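Antibiotic biosynthesis monooxygenase (Thermus thermophilus, PDB 1IUJ) is of unconfirmed function but belongs to the antibiotic biosynthesis monooxygenase family of dimeric alpha+beta barrel proteins, so it may act as a monooxygenase, and it binds zinc. Local coordinates at residues F2-R7 / N90-F95. Numbering follows the deposited sequence.
Sequences FVTMNR and NRLEAF
Strands 2-7 and 91-95 run antiparallel, their axes 165° apart and 4.6 Å at closest approach, with Val3-Phe95, Met5-Glu93 and Arg7-Arg91 as hydrogen-bonded pairs. Each pair contributes two N-H...O=C bonds; five of the six are nearly straight, whereas Phe95 N reaches Val3 O at 2.7 Å with an N-H...O angle of 138°, close to the C=O axis.

On the face carrying Val3, Met5 and Arg7, the extended Met5 chain crosses Phe95 at about a right angle. Met5 CG lies 3.9 Å from Phe95 CE1, and Met5 SD stands 5.0 Å from the Phe95 ring centroid, 54° off its normal, an oblique Met-aromatic contact. Farther along, Arg7 bends at its third torsion, yet Arg7 NH1 stays 4.5 Å from Glu93 OE2, which lies well out of the guanidinium plane. A water instead accepts from Arg7 NH1, at the guanidinium edge, and donates to Glu93 OE2 at 2.7 Å. Within this chain the two charges form no salt bridge; Arg7 pairs with Glu93 of the second subunit, and Glu93 with Arg7 of that subunit.

On the opposite face, that of Thr4, Asn6, Leu92 and Ala94, the Phe2 ring tip CZ touches Ala94 CB at 3.7 Å and Leu92 CD1 rests against Thr4 CB. Before the strand, Asn90 CB meets Asn6 ND2 at 3.6 Å in van der Waals contact, the amide planes perpendicular.

Strand 2-8 is interior, bonded on its other edge to strand 50-56, while Phe62 of helix 59-66 packs on Phe2 and Thr4. The Met5 face instead meets Leu41 of the second subunit, and Phe95 pairs with a strand there, continuing the sheet across the interface as in dimeric alpha+beta barrels.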
ATOM      1  N   PHE B   2       1.685  -7.532  -9.237  1.00 12.62           N
ATOM      2  CA  PHE B   2       0.352  -6.946  -9.174  1.00 11.79           C
ATOM      3  C   PHE B   2       0.000  -6.811  -7.691  1.00 12.29           C
ATOM      4  O   PHE B   2       0.300  -7.706  -6.905  1.00 12.12           O
ATOM      5  CB  PHE B   2      -0.628  -7.860  -9.918  1.00 11.15           C
ATOM      6  CG  PHE B   2      -2.082  -7.491  -9.771  1.00 10.32           C
ATOM      7  CD1 PHE B   2      -2.664  -6.539 -10.615  1.00 11.00           C
ATOM      8  CD2 PHE B   2      -2.882  -8.149  -8.848  1.00  8.71           C
ATOM      9  CE1 PHE B   2      -4.026  -6.208 -10.512  1.00 10.79           C
ATOM     10  CE2 PHE B   2      -4.279  -7.841  -8.719  1.00 11.12           C
ATOM     11  CZ  PHE B   2      -4.847  -6.866  -9.564  1.00 12.37           C
ATOM     12  N   VAL B   3      -0.552  -5.672  -7.291  1.00 11.68           N
ATOM     13  CA  VAL B   3      -0.838  -5.437  -5.879  1.00 11.15           C
ATOM     14  C   VAL B   3      -2.291  -5.044  -5.697  1.00 11.07           C
ATOM     15  O   VAL B   3      -2.814  -4.187  -6.450  1.00 11.03           O
ATOM     16  CB  VAL B   3       0.067  -4.292  -5.319  1.00 12.13           C
ATOM     17  CG1 VAL B   3      -0.298  -3.926  -3.905  1.00 13.96           C
ATOM     18  CG2 VAL B   3       1.528  -4.667  -5.426  1.00 12.24           C
ATOM     19  N   THR B   4      -2.919  -5.622  -4.684  1.00 10.74           N
ATOM     20  CA  THR B   4      -4.242  -5.156  -4.235  1.00 11.30           C
ATOM     21  C   THR B   4      -4.137  -4.494  -2.876  1.00 11.09           C
ATOM     22  O   THR B   4      -3.313  -4.888  -2.046  1.00 11.84           O
ATOM     23  CB  THR B   4      -5.288  -6.275  -4.150  1.00 11.41           C
ATOM     24  OG1 THR B   4      -4.838  -7.301  -3.247  1.00 12.97           O
ATOM     25  CG2 THR B   4      -5.465  -6.970  -5.472  1.00 11.47           C
ATOM     26  N   MET B   5      -4.932  -3.454  -2.690  1.00 10.83           N
ATOM     27  CA  MET B   5      -5.085  -2.830  -1.378  1.00 10.43           C
ATOM     28  C   MET B   5      -6.562  -2.796  -1.051  1.00 10.97           C
ATOM     29  O   MET B   5      -7.343  -2.137  -1.727  1.00 11.58           O
ATOM     30  CB  MET B   5      -4.490  -1.421  -1.366  1.00 12.04           C
ATOM     31  CG  MET B   5      -3.018  -1.423  -1.598  1.00 13.88           C
ATOM     32  SD  MET B   5      -2.353   0.211  -1.275  1.00 17.75           S
ATOM     33  CE  MET B   5      -0.759  -0.100  -1.829  1.00 21.01           C
ATOM     34  N   ASN B   6      -6.954  -3.537  -0.014  1.00 11.70           N
ATOM     35  CA  ASN B   6      -8.351  -3.591   0.383  1.00 11.71           C
ATOM     36  C   ASN B   6      -8.471  -2.702   1.586  1.00 12.89           C
ATOM     37  O   ASN B   6      -7.896  -3.016   2.647  1.00 13.56           O
ATOM     38  CB  ASN B   6      -8.710  -5.020   0.727  1.00 11.53           C
ATOM     39  CG  ASN B   6     -10.222  -5.292   0.685  1.00 12.99           C
ATOM     40  OD1 ASN B   6     -10.654  -6.421   0.991  1.00 19.30           O
ATOM     41  ND2 ASN B   6     -11.014  -4.308   0.311  1.00 14.67           N
ATOM     42  N   ARG B   7      -9.158  -1.578   1.403  1.00 12.89           N
ATOM     43  CA  ARG B   7      -9.335  -0.583   2.473  1.00 13.32           C
ATOM     44  C   ARG B   7     -10.602  -0.908   3.244  1.00 14.16           C
ATOM     45  O   ARG B   7     -11.703  -0.883   2.691  1.00 14.92           O
ATOM     46  CB  ARG B   7      -9.408   0.832   1.870  1.00 13.16           C
ATOM     47  CG  ARG B   7      -8.212   1.187   0.935  1.00 12.29           C
ATOM     48  CD  ARG B   7      -8.446   2.477   0.183  1.00 12.70           C
ATOM     49  NE  ARG B   7      -8.649   3.630   1.057  1.00 16.38           N
ATOM     50  CZ  ARG B   7      -7.656   4.278   1.670  1.00 16.01           C
ATOM     51  NH1 ARG B   7      -6.393   3.895   1.510  1.00 16.18           N
ATOM     52  NH2 ARG B   7      -7.931   5.318   2.447  1.00 18.56           N
ATOM     53  N   ASN B  90     -15.965  -1.889   2.132  1.00 19.40           N
ATOM     54  CA  ASN B  90     -14.549  -1.923   1.851  1.00 18.91           C
ATOM     55  C   ASN B  90     -14.357  -1.255   0.515  1.00 18.73           C
ATOM     56  O   ASN B  90     -15.286  -1.193  -0.296  1.00 18.89           O
ATOM     57  CB  ASN B  90     -14.073  -3.349   1.840  1.00 19.47           C
ATOM     58  CG  ASN B  90     -14.303  -4.020   3.182  1.00 23.08           C
ATOM     59  OD1 ASN B  90     -14.351  -3.343   4.222  1.00 27.27           O
ATOM     60  ND2 ASN B  90     -14.479  -5.326   3.171  1.00 29.47           N
ATOM     61  N   ARG B  91     -13.165  -0.715   0.305  1.00 16.36           N
ATOM     62  CA  ARG B  91     -12.802  -0.149  -0.992  1.00 16.33           C
ATOM     63  C   ARG B  91     -11.553  -0.847  -1.481  1.00 13.62           C
ATOM     64  O   ARG B  91     -10.480  -0.739  -0.873  1.00 13.70           O
ATOM     65  CB  ARG B  91     -12.593   1.362  -0.887  1.00 16.64           C
ATOM     66  CG  ARG B  91     -13.907   2.107  -0.734  1.00 23.69           C
ATOM     67  CD  ARG B  91     -14.951   1.778  -1.818  1.00 29.76           C
ATOM     68  NE  ARG B  91     -16.338   2.020  -1.405  1.00 34.06           N
ATOM     69  CZ  ARG B  91     -16.851   3.218  -1.069  1.00 38.90           C
ATOM     70  NH1 ARG B  91     -18.133   3.321  -0.723  1.00 40.40           N
ATOM     71  NH2 ARG B  91     -16.097   4.318  -1.074  1.00 40.70           N
ATOM     72  N   LEU B  92     -11.705  -1.552  -2.596  1.00 11.29           N
ATOM     73  CA  LEU B  92     -10.597  -2.299  -3.178  1.00 11.61           C
ATOM     74  C   LEU B  92      -9.909  -1.497  -4.303  1.00 11.69           C
ATOM     75  O   LEU B  92     -10.580  -1.012  -5.220  1.00 10.71           O
ATOM     76  CB  LEU B  92     -11.106  -3.643  -3.711  1.00 11.76           C
ATOM     77  CG  LEU B  92     -10.079  -4.560  -4.401  1.00 13.10           C
ATOM     78  CD1 LEU B  92      -8.950  -5.074  -3.497  1.00 13.30           C
ATOM     79  CD2 LEU B  92     -10.793  -5.770  -5.060  1.00 14.59           C
ATOM     80  N   GLU B  93      -8.581  -1.379  -4.199  1.00 11.19           N
ATOM     81  CA  GLU B  93      -7.733  -0.726  -5.193  1.00 11.31           C
ATOM     82  C   GLU B  93      -6.741  -1.766  -5.738  1.00 11.05           C
ATOM     83  O   GLU B  93      -6.359  -2.696  -5.012  1.00 13.03           O
ATOM     84  CB  GLU B  93      -6.941   0.379  -4.525  1.00 12.33           C
ATOM     85  CG  GLU B  93      -7.778   1.530  -4.001  1.00 13.75           C
ATOM     86  CD  GLU B  93      -6.923   2.750  -3.729  1.00 12.03           C
ATOM     87  OE1 GLU B  93      -7.164   3.759  -4.411  1.00 20.63           O
ATOM     88  OE2 GLU B  93      -6.057   2.662  -2.855  1.00 15.73           O
ATOM     89  N   ALA B  94      -6.311  -1.625  -6.990  1.00 10.03           N
ATOM     90  CA  ALA B  94      -5.372  -2.560  -7.587  1.00  9.59           C
ATOM     91  C   ALA B  94      -4.353  -1.803  -8.401  1.00  9.51           C
ATOM     92  O   ALA B  94      -4.675  -0.722  -8.932  1.00  9.80           O
ATOM     93  CB  ALA B  94      -6.109  -3.527  -8.496  1.00 10.16           C
ATOM     94  N   PHE B  95      -3.148  -2.373  -8.489  1.00  8.45           N
ATOM     95  CA  PHE B  95      -1.984  -1.666  -9.078  1.00  8.89           C
ATOM     96  C   PHE B  95      -1.034  -2.627  -9.762  1.00 10.05           C
ATOM     97  O   PHE B  95      -0.956  -3.829  -9.427  1.00 10.68           O
ATOM     98  CB  PHE B  95      -1.136  -0.931  -8.007  1.00  7.96           C
ATOM     99  CG  PHE B  95      -1.924  -0.026  -7.082  1.00  8.63           C
ATOM    100  CD1 PHE B  95      -2.590  -0.548  -5.969  1.00  9.23           C
ATOM    101  CD2 PHE B  95      -1.981   1.346  -7.304  1.00 11.25           C
ATOM    102  CE1 PHE B  95      -3.311   0.275  -5.119  1.00 11.32           C
ATOM    103  CE2 PHE B  95      -2.697   2.188  -6.441  1.00 11.23           C
ATOM    104  CZ  PHE B  95      -3.374   1.648  -5.355  1.00 10.91           C
TER
HETATM  105  O   HOH W   1      -5.107   1.925  -0.387  1.00 19.38           O